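Local atomic coordinates of anopheles gambiae adenosine kinase (Anopheles gambiae, PDB entry 3LOO), a protein that catalyses the ATP-dependent phosphorylation of adenosine to AMP, as an adenosine kinase of the pfkB family. Residues A[206-219]-A[231-245]. Sequence-based numbering, arbitrary orientation.
Sequences RMFMMNLSAPFVPQ and YVDVLFGNETEAIAL. With B4P (bis(adenosine)-5'-tetraphosphate), chain D.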
ATOM      1  N   ARG A 206     -15.532  12.071  -5.383  1.00 31.17           N
ATOM      2  CA  ARG A 206     -15.198  10.688  -4.991  1.00 30.52           C
ATOM      3  C   ARG A 206     -14.012  10.597  -3.998  1.00 30.76           C
ATOM      4  O   ARG A 206     -13.219  11.529  -3.880  1.00 31.36           O
ATOM      5  CB  ARG A 206     -14.987   9.826  -6.241  1.00 30.74           C
ATOM      6  CG  ARG A 206     -16.294   9.704  -7.119  1.00 27.67           C
ATOM      7  CD  ARG A 206     -16.041   9.029  -8.442  1.00 25.42           C
ATOM      8  NE  ARG A 206     -15.287   9.847  -9.370  1.00 27.18           N
ATOM      9  CZ  ARG A 206     -14.739   9.419 -10.501  1.00 30.64           C
ATOM     10  NH1 ARG A 206     -14.827   8.129 -10.878  1.00 30.41           N
ATOM     11  NH2 ARG A 206     -14.094  10.295 -11.265  1.00 28.60           N
ATOM     12  N   MET A 207     -13.911   9.494  -3.269  1.00 29.43           N
ATOM     13  CA  MET A 207     -12.837   9.342  -2.290  1.00 29.52           C
ATOM     14  C   MET A 207     -11.492   8.992  -2.923  1.00 27.65           C
ATOM     15  O   MET A 207     -11.397   8.099  -3.772  1.00 27.12           O
ATOM     16  CB  MET A 207     -13.211   8.321  -1.224  1.00 29.19           C
ATOM     17  CG  MET A 207     -14.128   8.896  -0.141  1.00 32.72           C
ATOM     18  SD  MET A 207     -14.592   7.600   1.014  1.00 38.30           S
ATOM     19  CE  MET A 207     -13.248   7.770   2.182  1.00 37.50           C
ATOM     20  N   PHE A 208     -10.470   9.745  -2.534  1.00 26.40           N
ATOM     21  CA  PHE A 208      -9.066   9.461  -2.932  1.00 24.19           C
ATOM     22  C   PHE A 208      -8.313   9.211  -1.618  1.00 23.80           C
ATOM     23  O   PHE A 208      -8.413   9.977  -0.641  1.00 23.41           O
ATOM     24  CB  PHE A 208      -8.445  10.558  -3.801  1.00 23.63           C
ATOM     25  CG  PHE A 208      -7.029  10.247  -4.234  1.00 22.66           C
ATOM     26  CD1 PHE A 208      -6.794   9.550  -5.395  1.00 20.68           C
ATOM     27  CD2 PHE A 208      -5.934  10.594  -3.411  1.00 25.55           C
ATOM     28  CE1 PHE A 208      -5.506   9.220  -5.783  1.00 21.88           C
ATOM     29  CE2 PHE A 208      -4.622  10.249  -3.767  1.00 22.51           C
ATOM     30  CZ  PHE A 208      -4.418   9.551  -4.970  1.00 20.82           C
ATOM     31  N   MET A 209      -7.625   8.085  -1.587  1.00 22.70           N
ATOM     32  CA  MET A 209      -6.990   7.610  -0.385  1.00 22.91           C
ATOM     33  C   MET A 209      -5.553   7.222  -0.759  1.00 23.14           C
ATOM     34  O   MET A 209      -5.267   6.816  -1.898  1.00 22.86           O
ATOM     35  CB  MET A 209      -7.770   6.414   0.189  1.00 21.95           C
ATOM     36  CG  MET A 209      -9.278   6.745   0.461  1.00 22.80           C
ATOM     37  SD  MET A 209     -10.242   5.306   0.881  1.00 28.20           S
ATOM     38  CE  MET A 209     -10.603   4.705  -0.772  1.00 26.14           C
ATOM     39  N   MET A 210      -4.650   7.341   0.202  1.00 23.80           N
ATOM     40  CA  MET A 210      -3.256   6.977  -0.065  1.00 23.17           C
ATOM     41  C   MET A 210      -2.554   6.541   1.202  1.00 22.32           C
ATOM     42  O   MET A 210      -3.062   6.697   2.302  1.00 20.79           O
ATOM     43  CB  MET A 210      -2.491   8.102  -0.784  1.00 24.12           C
ATOM     44  CG  MET A 210      -2.371   9.428  -0.019  1.00 26.33           C
ATOM     45  SD  MET A 210      -0.972  10.472  -0.577  1.00 29.00           S
ATOM     46  CE  MET A 210       0.403   9.595   0.207  1.00 30.88           C
ATOM     47  N   ASN A 211      -1.373   5.974   1.020  1.00 22.12           N
ATOM     48  CA  ASN A 211      -0.617   5.449   2.127  1.00 22.01           C
ATOM     49  C   ASN A 211       0.721   6.183   2.131  1.00 22.31           C
ATOM     50  O   ASN A 211       1.279   6.452   1.040  1.00 21.96           O
ATOM     51  CB  ASN A 211      -0.351   3.980   1.860  1.00 21.10           C
ATOM     52  CG  ASN A 211      -0.066   3.222   3.098  1.00 22.16           C
ATOM     53  OD1 ASN A 211       0.936   3.474   3.782  1.00 21.19           O
ATOM     54  ND2 ASN A 211      -0.970   2.291   3.441  1.00 21.80           N
ATOM     55  N   LEU A 212       1.279   6.432   3.320  1.00 21.98           N
ATOM     56  CA  LEU A 212       2.624   7.007   3.353  1.00 21.51           C
ATOM     57  C   LEU A 212       3.674   6.038   2.853  1.00 21.81           C
ATOM     58  O   LEU A 212       4.713   6.470   2.354  1.00 22.43           O
ATOM     59  CB  LEU A 212       2.969   7.594   4.717  1.00 20.52           C
ATOM     60  CG  LEU A 212       2.185   8.834   5.143  1.00 21.31           C
ATOM     61  CD1 LEU A 212       2.464   9.117   6.620  1.00 23.45           C
ATOM     62  CD2 LEU A 212       2.501  10.064   4.179  1.00 21.78           C
ATOM     63  N   SER A 213       3.396   4.738   3.000  1.00 21.23           N
ATOM     64  CA  SER A 213       4.219   3.618   2.484  1.00 21.96           C
ATOM     65  C   SER A 213       5.559   3.335   3.174  1.00 22.57           C
ATOM     66  O   SER A 213       5.843   2.186   3.525  1.00 22.92           O
ATOM     67  CB  SER A 213       4.431   3.741   0.975  1.00 21.27           C
ATOM     68  OG  SER A 213       3.196   3.568   0.290  1.00 22.30           O
ATOM     69  N   ALA A 214       6.395   4.357   3.325  1.00 22.88           N
ATOM     70  CA  ALA A 214       7.730   4.166   3.927  1.00 23.25           C
ATOM     71  C   ALA A 214       8.320   5.524   4.239  1.00 23.67           C
ATOM     72  O   ALA A 214       8.019   6.497   3.541  1.00 24.80           O
ATOM     73  CB  ALA A 214       8.685   3.414   2.962  1.00 22.70           C
ATOM     74  N   PRO A 215       9.249   5.578   5.213  1.00 24.62           N
ATOM     75  CA  PRO A 215       9.911   6.854   5.526  1.00 25.17           C
ATOM     76  C   PRO A 215      10.498   7.563   4.330  1.00 24.35           C
ATOM     77  O   PRO A 215      10.472   8.796   4.291  1.00 25.79           O
ATOM     78  CB  PRO A 215      11.007   6.436   6.524  1.00 25.00           C
ATOM     79  CG  PRO A 215      10.288   5.378   7.294  1.00 26.07           C
ATOM     80  CD  PRO A 215       9.594   4.550   6.211  1.00 24.10           C
ATOM     81  N   PHE A 216      10.980   6.824   3.335  1.00 23.90           N
ATOM     82  CA  PHE A 216      11.596   7.507   2.195  1.00 23.40           C
ATOM     83  C   PHE A 216      10.625   8.274   1.363  1.00 23.69           C
ATOM     84  O   PHE A 216      11.031   9.119   0.572  1.00 24.68           O
ATOM     85  CB  PHE A 216      12.448   6.578   1.290  1.00 22.89           C
ATOM     86  CG  PHE A 216      11.664   5.630   0.420  1.00 22.45           C
ATOM     87  CD1 PHE A 216      11.118   6.032  -0.794  1.00 21.87           C
ATOM     88  CD2 PHE A 216      11.574   4.278   0.766  1.00 26.32           C
ATOM     89  CE1 PHE A 216      10.418   5.117  -1.633  1.00 24.88           C
ATOM     90  CE2 PHE A 216      10.878   3.356  -0.087  1.00 25.19           C
ATOM     91  CZ  PHE A 216      10.315   3.783  -1.270  1.00 25.40           C
ATOM     92  N   VAL A 217       9.331   7.970   1.476  1.00 23.60           N
ATOM     93  CA  VAL A 217       8.396   8.706   0.649  1.00 22.76           C
ATOM     94  C   VAL A 217       8.329  10.234   0.979  1.00 22.93           C
ATOM     95  O   VAL A 217       8.530  11.059   0.098  1.00 21.94           O
ATOM     96  CB  VAL A 217       6.987   8.004   0.593  1.00 23.10           C
ATOM     97  CG1 VAL A 217       5.978   8.957  -0.013  1.00 22.28           C
ATOM     98  CG2 VAL A 217       7.113   6.651  -0.212  1.00 21.56           C
ATOM     99  N   PRO A 218       8.052  10.607   2.246  1.00 23.74           N
ATOM    100  CA  PRO A 218       8.119  12.062   2.546  1.00 24.18           C
ATOM    101  C   PRO A 218       9.545  12.664   2.475  1.00 25.74           C
ATOM    102  O   PRO A 218       9.705  13.872   2.149  1.00 25.51           O
ATOM    103  CB  PRO A 218       7.586  12.157   3.991  1.00 25.13           C
ATOM    104  CG  PRO A 218       7.743  10.759   4.589  1.00 24.36           C
ATOM    105  CD  PRO A 218       7.595   9.802   3.404  1.00 22.97           C
ATOM    106  N   GLN A 219      10.559  11.830   2.745  1.00 25.93           N
ATOM    107  CA  GLN A 219      11.941  12.249   2.625  1.00 26.92           C
ATOM    108  C   GLN A 219      12.336  12.533   1.190  1.00 26.67           C
ATOM    109  O   GLN A 219      13.139  13.422   0.967  1.00 27.64           O
ATOM    110  CB  GLN A 219      12.886  11.200   3.197  1.00 26.11           C
ATOM    111  CG  GLN A 219      12.845  11.179   4.689  1.00 29.40           C
ATOM    112  CD  GLN A 219      13.298   9.868   5.264  1.00 29.50           C
ATOM    113  OE1 GLN A 219      13.849   9.027   4.542  1.00 32.38           O
ATOM    114  NE2 GLN A 219      13.055   9.667   6.568  1.00 25.01           N
ATOM    115  N   TYR A 231      -6.218  16.817  -2.009  1.00 26.88           N
ATOM    116  CA  TYR A 231      -7.140  15.889  -2.641  1.00 25.71           C
ATOM    117  C   TYR A 231      -7.177  14.567  -1.919  1.00 25.73           C
ATOM    118  O   TYR A 231      -7.823  13.626  -2.377  1.00 27.06           O
ATOM    119  CB  TYR A 231      -6.710  15.656  -4.076  1.00 26.36           C
ATOM    120  CG  TYR A 231      -6.406  16.928  -4.811  1.00 27.63           C
ATOM    121  CD1 TYR A 231      -7.437  17.735  -5.324  1.00 29.81           C
ATOM    122  CD2 TYR A 231      -5.090  17.374  -4.945  1.00 30.52           C
ATOM    123  CE1 TYR A 231      -7.152  18.930  -5.999  1.00 28.26           C
ATOM    124  CE2 TYR A 231      -4.794  18.582  -5.587  1.00 28.41           C
ATOM    125  CZ  TYR A 231      -5.827  19.345  -6.113  1.00 33.08           C
ATOM    126  OH  TYR A 231      -5.521  20.506  -6.794  1.00 32.33           O
ATOM    127  N   VAL A 232      -6.490  14.478  -0.800  1.00 25.33           N
ATOM    128  CA  VAL A 232      -6.492  13.221  -0.022  1.00 24.19           C
ATOM    129  C   VAL A 232      -7.601  13.209   1.003  1.00 24.01           C
ATOM    130  O   VAL A 232      -7.608  14.047   1.905  1.00 25.09           O
ATOM    131  CB  VAL A 232      -5.120  12.953   0.612  1.00 23.98           C
ATOM    132  CG1 VAL A 232      -5.183  11.793   1.575  1.00 22.02           C
ATOM    133  CG2 VAL A 232      -4.092  12.664  -0.527  1.00 23.65           C
ATOM    134  N   ASP A 233      -8.550  12.254   0.870  1.00 24.30           N
ATOM    135  CA  ASP A 233      -9.646  12.097   1.838  1.00 23.95           C
ATOM    136  C   ASP A 233      -9.253  11.243   3.027  1.00 23.04           C
ATOM    137  O   ASP A 233      -9.747  11.457   4.127  1.00 23.25           O
ATOM    138  CB  ASP A 233     -10.902  11.484   1.172  1.00 24.42           C
ATOM    139  CG  ASP A 233     -11.474  12.386   0.116  1.00 26.97           C
ATOM    140  OD1 ASP A 233     -11.261  12.108  -1.077  1.00 26.69           O
ATOM    141  OD2 ASP A 233     -12.050  13.423   0.500  1.00 28.00           O
ATOM    142  N   VAL A 234      -8.441  10.221   2.777  1.00 22.87           N
ATOM    143  CA  VAL A 234      -7.950   9.301   3.833  1.00 21.99           C
ATOM    144  C   VAL A 234      -6.440   9.073   3.605  1.00 22.03           C
ATOM    145  O   VAL A 234      -6.007   8.698   2.507  1.00 21.24           O
ATOM    146  CB  VAL A 234      -8.685   7.914   3.865  1.00 22.60           C
ATOM    147  CG1 VAL A 234      -8.255   7.105   5.090  1.00 21.73           C
ATOM    148  CG2 VAL A 234     -10.261   8.032   3.872  1.00 20.24           C
ATOM    149  N   LEU A 235      -5.651   9.289   4.665  1.00 22.43           N
ATOM    150  CA  LEU A 235      -4.227   8.979   4.653  1.00 21.37           C
ATOM    151  C   LEU A 235      -3.946   7.872   5.704  1.00 21.59           C
ATOM    152  O   LEU A 235      -4.288   8.032   6.867  1.00 22.38           O
ATOM    153  CB  LEU A 235      -3.418  10.221   4.997  1.00 21.85           C
ATOM    154  CG  LEU A 235      -1.896  10.008   5.138  1.00 23.06           C
ATOM    155  CD1 LEU A 235      -1.328   9.441   3.851  1.00 23.50           C
ATOM    156  CD2 LEU A 235      -1.112  11.298   5.584  1.00 23.80           C
ATOM    157  N   PHE A 236      -3.363   6.769   5.263  1.00 20.81           N
ATOM    158  CA  PHE A 236      -2.901   5.698   6.146  1.00 21.89           C
ATOM    159  C   PHE A 236      -1.376   5.802   6.265  1.00 22.28           C
ATOM    160  O   PHE A 236      -0.696   6.271   5.332  1.00 22.24           O
ATOM    161  CB  PHE A 236      -3.206   4.329   5.530  1.00 21.33           C
ATOM    162  CG  PHE A 236      -4.670   4.096   5.189  1.00 23.43           C
ATOM    163  CD1 PHE A 236      -5.539   3.594   6.139  1.00 22.12           C
ATOM    164  CD2 PHE A 236      -5.147   4.333   3.886  1.00 25.66           C
ATOM    165  CE1 PHE A 236      -6.910   3.318   5.810  1.00 22.21           C
ATOM    166  CE2 PHE A 236      -6.498   4.097   3.551  1.00 27.06           C
ATOM    167  CZ  PHE A 236      -7.373   3.581   4.515  1.00 24.60           C
ATOM    168  N   GLY A 237      -0.836   5.342   7.393  1.00 23.38           N
ATOM    169  CA  GLY A 237       0.622   5.202   7.527  1.00 23.56           C
ATOM    170  C   GLY A 237       0.953   4.604   8.873  1.00 24.80           C
ATOM    171  O   GLY A 237       0.084   4.517   9.747  1.00 24.54           O
ATOM    172  N   ASN A 238       2.187   4.160   9.049  1.00 24.46           N
ATOM    173  CA  ASN A 238       2.557   3.677  10.371  1.00 25.61           C
ATOM    174  C   ASN A 238       3.247   4.796  11.182  1.00 25.75           C
ATOM    175  O   ASN A 238       3.395   5.929  10.714  1.00 25.09           O
ATOM    176  CB  ASN A 238       3.361   2.356  10.300  1.00 25.56           C
ATOM    177  CG  ASN A 238       4.780   2.543   9.765  1.00 27.38           C
ATOM    178  OD1 ASN A 238       5.296   3.646   9.723  1.00 28.16           O
ATOM    179  ND2 ASN A 238       5.389   1.451   9.294  1.00 28.63           N
ATOM    180  N   GLU A 239       3.637   4.494  12.397  1.00 27.23           N
ATOM    181  CA  GLU A 239       4.128   5.537  13.294  1.00 29.38           C
ATOM    182  C   GLU A 239       5.436   6.141  12.773  1.00 28.74           C
ATOM    183  O   GLU A 239       5.656   7.331  12.885  1.00 29.63           O
ATOM    184  CB  GLU A 239       4.297   4.979  14.708  1.00 30.13           C
ATOM    185  CG  GLU A 239       5.532   4.148  14.932  1.00 35.09           C
ATOM    186  CD  GLU A 239       5.211   2.681  14.963  1.00 46.80           C
ATOM    187  OE1 GLU A 239       4.769   2.121  13.930  1.00 48.14           O
ATOM    188  OE2 GLU A 239       5.373   2.087  16.061  1.00 52.86           O
ATOM    189  N   THR A 240       6.257   5.311  12.142  1.00 28.50           N
ATOM    190  CA  THR A 240       7.588   5.688  11.705  1.00 28.69           C
ATOM    191  C   THR A 240       7.452   6.596  10.489  1.00 27.74           C
ATOM    192  O   THR A 240       8.206   7.520  10.346  1.00 27.78           O
ATOM    193  CB  THR A 240       8.425   4.413  11.410  1.00 30.11           C
ATOM    194  OG1 THR A 240       8.535   3.642  12.627  1.00 32.49           O
ATOM    195  CG2 THR A 240       9.819   4.771  10.911  1.00 30.48           C
ATOM    196  N   GLU A 241       6.420   6.378   9.670  1.00 26.15           N
ATOM    197  CA  GLU A 241       6.161   7.194   8.492  1.00 24.98           C
ATOM    198  C   GLU A 241       5.573   8.519   8.879  1.00 24.42           C
ATOM    199  O   GLU A 241       5.886   9.558   8.269  1.00 25.09           O
ATOM    200  CB  GLU A 241       5.204   6.433   7.538  1.00 25.34           C
ATOM    201  CG  GLU A 241       5.936   5.284   6.826  1.00 24.00           C
ATOM    202  CD  GLU A 241       5.109   4.008   6.628  1.00 29.49           C
ATOM    203  OE1 GLU A 241       3.852   4.034   6.598  1.00 26.26           O
ATOM    204  OE2 GLU A 241       5.753   2.949   6.458  1.00 33.81           O
ATOM    205  N   ALA A 242       4.698   8.499   9.879  1.00 24.96           N
ATOM    206  CA  ALA A 242       4.143   9.732  10.414  1.00 26.10           C
ATOM    207  C   ALA A 242       5.242  10.678  11.013  1.00 26.15           C
ATOM    208  O   ALA A 242       5.260  11.899  10.746  1.00 25.92           O
ATOM    209  CB  ALA A 242       3.026   9.428  11.428  1.00 25.14           C
ATOM    210  N   ILE A 243       6.133  10.109  11.810  1.00 27.04           N
ATOM    211  CA  ILE A 243       7.322  10.848  12.338  1.00 27.84           C
ATOM    212  C   ILE A 243       8.232  11.345  11.208  1.00 28.59           C
ATOM    213  O   ILE A 243       8.622  12.520  11.180  1.00 28.79           O
ATOM    214  CB  ILE A 243       8.061   9.975  13.385  1.00 28.65           C
ATOM    215  CG1 ILE A 243       7.144   9.837  14.597  1.00 26.94           C
ATOM    216  CG2 ILE A 243       9.512  10.523  13.719  1.00 29.34           C
ATOM    217  CD1 ILE A 243       7.502   8.653  15.557  1.00 30.90           C
ATOM    218  N   ALA A 244       8.511  10.480  10.228  1.00 27.35           N
ATOM    219  CA  ALA A 244       9.279  10.889   9.083  1.00 26.67           C
ATOM    220  C   ALA A 244       8.625  12.085   8.365  1.00 27.20           C
ATOM    221  O   ALA A 244       9.310  13.056   7.988  1.00 27.38           O
ATOM    222  CB  ALA A 244       9.481   9.677   8.120  1.00 26.17           C
ATOM    223  N   LEU A 245       7.304  12.057   8.202  1.00 26.27           N
ATOM    224  CA  LEU A 245       6.608  13.170   7.568  1.00 25.90           C
ATOM    225  C   LEU A 245       6.735  14.481   8.383  1.00 26.70           C
ATOM    226  O   LEU A 245       6.981  15.557   7.826  1.00 24.87           O
ATOM    227  CB  LEU A 245       5.121  12.828   7.338  1.00 26.36           C
ATOM    228  CG  LEU A 245       4.250  13.911   6.682  1.00 25.91           C
ATOM    229  CD1 LEU A 245       2.967  13.312   6.167  1.00 29.75           C
ATOM    230  CD2 LEU A 245       3.843  14.952   7.719  1.00 30.43           C
TER
HETATM  231  PA  B4P D 349       5.676  -4.719   5.434  1.00 40.64           P
HETATM  232  O1A B4P D 349       5.620  -6.199   5.781  1.00 40.95           O
HETATM  233  O2A B4P D 349       7.014  -4.003   5.612  1.00 41.59           O
HETATM  234  O3A B4P D 349       4.705  -3.993   6.486  1.00 37.15           O
HETATM  235  PB  B4P D 349       3.465  -3.114   6.005  1.00 39.28           P
HETATM  236  O1B B4P D 349       2.372  -3.984   5.381  1.00 34.70           O
HETATM  237  O2B B4P D 349       3.890  -1.829   5.315  1.00 32.11           O
HETATM  238  O3B B4P D 349       3.153  -2.935   7.628  1.00 32.94           O
HETATM  239  PG  B4P D 349       3.096  -1.569   8.479  1.00 26.54           P
HETATM  240  O1G B4P D 349       4.396  -1.260   9.141  1.00 28.03           O
HETATM  241  O2G B4P D 349       2.580  -0.496   7.541  1.00 27.21           O
HETATM  242  O3G B4P D 349       1.973  -1.843   9.587  1.00 30.34           O
HETATM  243  PD  B4P D 349       2.087  -2.051  11.182  1.00 28.90           P
HETATM  244  O1D B4P D 349       3.310  -2.845  11.457  1.00 32.04           O
HETATM  245  O2D B4P D 349       1.821  -0.780  11.939  1.00 31.89           O
HETATM  246  O5E B4P D 349       5.069  -4.461   3.948  1.00 37.36           O
HETATM  247  C5E B4P D 349       5.518  -5.435   3.032  1.00 31.39           C
HETATM  248  C4E B4P D 349       5.153  -5.160   1.602  1.00 26.26           C
HETATM  249  O4E B4P D 349       5.660  -3.913   1.125  1.00 25.53           O
HETATM  250  C3E B4P D 349       5.830  -6.195   0.748  1.00 25.22           C
HETATM  251  O3E B4P D 349       4.782  -7.108   0.370  1.00 25.51           O
HETATM  252  C2E B4P D 349       6.342  -5.431  -0.469  1.00 23.88           C
HETATM  253  O2E B4P D 349       5.968  -5.986  -1.736  1.00 23.45           O
HETATM  254  C1E B4P D 349       5.785  -4.009  -0.270  1.00 23.53           C
HETATM  255  N9A B4P D 349       6.758  -3.018  -0.765  1.00 22.72           N
HETATM  256  C8A B4P D 349       8.002  -2.735  -0.280  1.00 21.15           C
HETATM  257  N7A B4P D 349       8.547  -1.756  -1.060  1.00 22.96           N
HETATM  258  C5A B4P D 349       7.668  -1.442  -2.058  1.00 21.56           C
HETATM  259  C6A B4P D 349       7.658  -0.533  -3.129  1.00 23.67           C
HETATM  260  N6A B4P D 349       8.715   0.286  -3.423  1.00 21.85           N
HETATM  261  N1A B4P D 349       6.577  -0.497  -3.948  1.00 21.15           N
HETATM  262  C2A B4P D 349       5.493  -1.280  -3.718  1.00 23.11           C
HETATM  263  N3A B4P D 349       5.474  -2.146  -2.692  1.00 21.23           N
HETATM  264  C4A B4P D 349       6.536  -2.237  -1.851  1.00 23.00           C
HETATM  265  O5F B4P D 349       0.846  -3.048  11.369  1.00 30.85           O
HETATM  266  C5F B4P D 349      -0.420  -2.798  10.769  1.00 29.30           C
HETATM  267  C4F B4P D 349      -1.437  -3.639  11.539  1.00 28.95           C
HETATM  268  O4F B4P D 349      -1.001  -5.002  11.693  1.00 32.22           O
HETATM  269  C3F B4P D 349      -1.566  -3.159  12.974  1.00 28.76           C
HETATM  270  O3F B4P D 349      -2.414  -2.019  13.022  1.00 26.21           O
HETATM  271  C2F B4P D 349      -2.137  -4.379  13.670  1.00 29.96           C
HETATM  272  O2F B4P D 349      -3.565  -4.444  13.484  1.00 28.42           O
HETATM  273  C1F B4P D 349      -1.424  -5.540  12.953  1.00 30.45           C
HETATM  274  N9B B4P D 349      -0.207  -5.881  13.756  1.00 33.12           N
HETATM  275  C8B B4P D 349       1.059  -5.513  13.473  1.00 32.26           C
HETATM  276  N7B B4P D 349       1.921  -5.975  14.410  1.00 35.36           N
HETATM  277  C5B B4P D 349       1.216  -6.661  15.334  1.00 33.68           C
HETATM  278  C6B B4P D 349       1.516  -7.339  16.512  1.00 36.13           C
HETATM  279  N6B B4P D 349       2.807  -7.403  16.925  1.00 37.08           N
HETATM  280  N1B B4P D 349       0.515  -7.946  17.221  1.00 35.76           N
HETATM  281  C2B B4P D 349      -0.776  -7.886  16.810  1.00 34.97           C
HETATM  282  N3B B4P D 349      -1.132  -7.225  15.672  1.00 34.91           N
HETATM  283  C4B B4P D 349      -0.190  -6.593  14.904  1.00 33.65           C
HETATM  284  O   HOH W   1     -13.709  13.503  -1.834  1.00 45.82           O
HETATM  285  O   HOH W   2       2.422   1.969   5.774  1.00 26.26           O
HETATM  286  O   HOH W   3      12.004  12.497   7.542  1.00 35.34           O
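Leu-212 lays its side chain over the start of helix 239-248: CB meets Glu-241 CB, and CD2 meets Leu-245 CD1 at 3.8 Å. Its side chain crosses that of Leu-235 at about a right angle, CG against CD1. It sits where strand 207-211 ends, next to parallel strand 234-238. The two axes are 4.8 Å apart and 12° from parallel. Backbone bonds alternate across the pair: Met-210 N to Val-234 O, Phe-236 N to Met-210 O, and Leu-212 N to Phe-236 O.

At the other end, Asp-233 continues the ladder with its carboxylate. CG lies beside its own backbone N (chi1 -64°), and OD1 accepts from Phe-208 N through its anti lone pair, 2.9 Å at 169°. Asp-233 N returns a bond to Phe-208 O. OD2 forms a salt bridge with Lys-268. Met-209 runs alongside Val-234, and Phe-236 on the same face meets Phe-323 edge-to-face. On the opposite face, Met-210 CG packs on Val-232 CG2.

Beyond the strands, Pro-215 CB and Pro-218 CG rest on Ala-244 CB. Asn-211 OD1 accepts from Ser-213 N in an Asx turn. Asn-238 and Glu-241 form a capping box: Glu-241 N binds Asn-238 OD1, and Asn-238 N reaches Glu-241 OE1 from above the carboxylate plane. One water donates to both Asn-211 OD1 and Glu-241 OE1, the latter at 2.6 Å.

Asn-238 ND2 donates to O1G of the bound tetraphosphate at 2.9 Å, and the Glu-241 side chain lies about 4 Å from a magnesium ion. The capping box thus holds a phosphate-binding amide and a carboxylate near the metal, and the water joins that carboxylate to Asn-211 on the neighbouring strand.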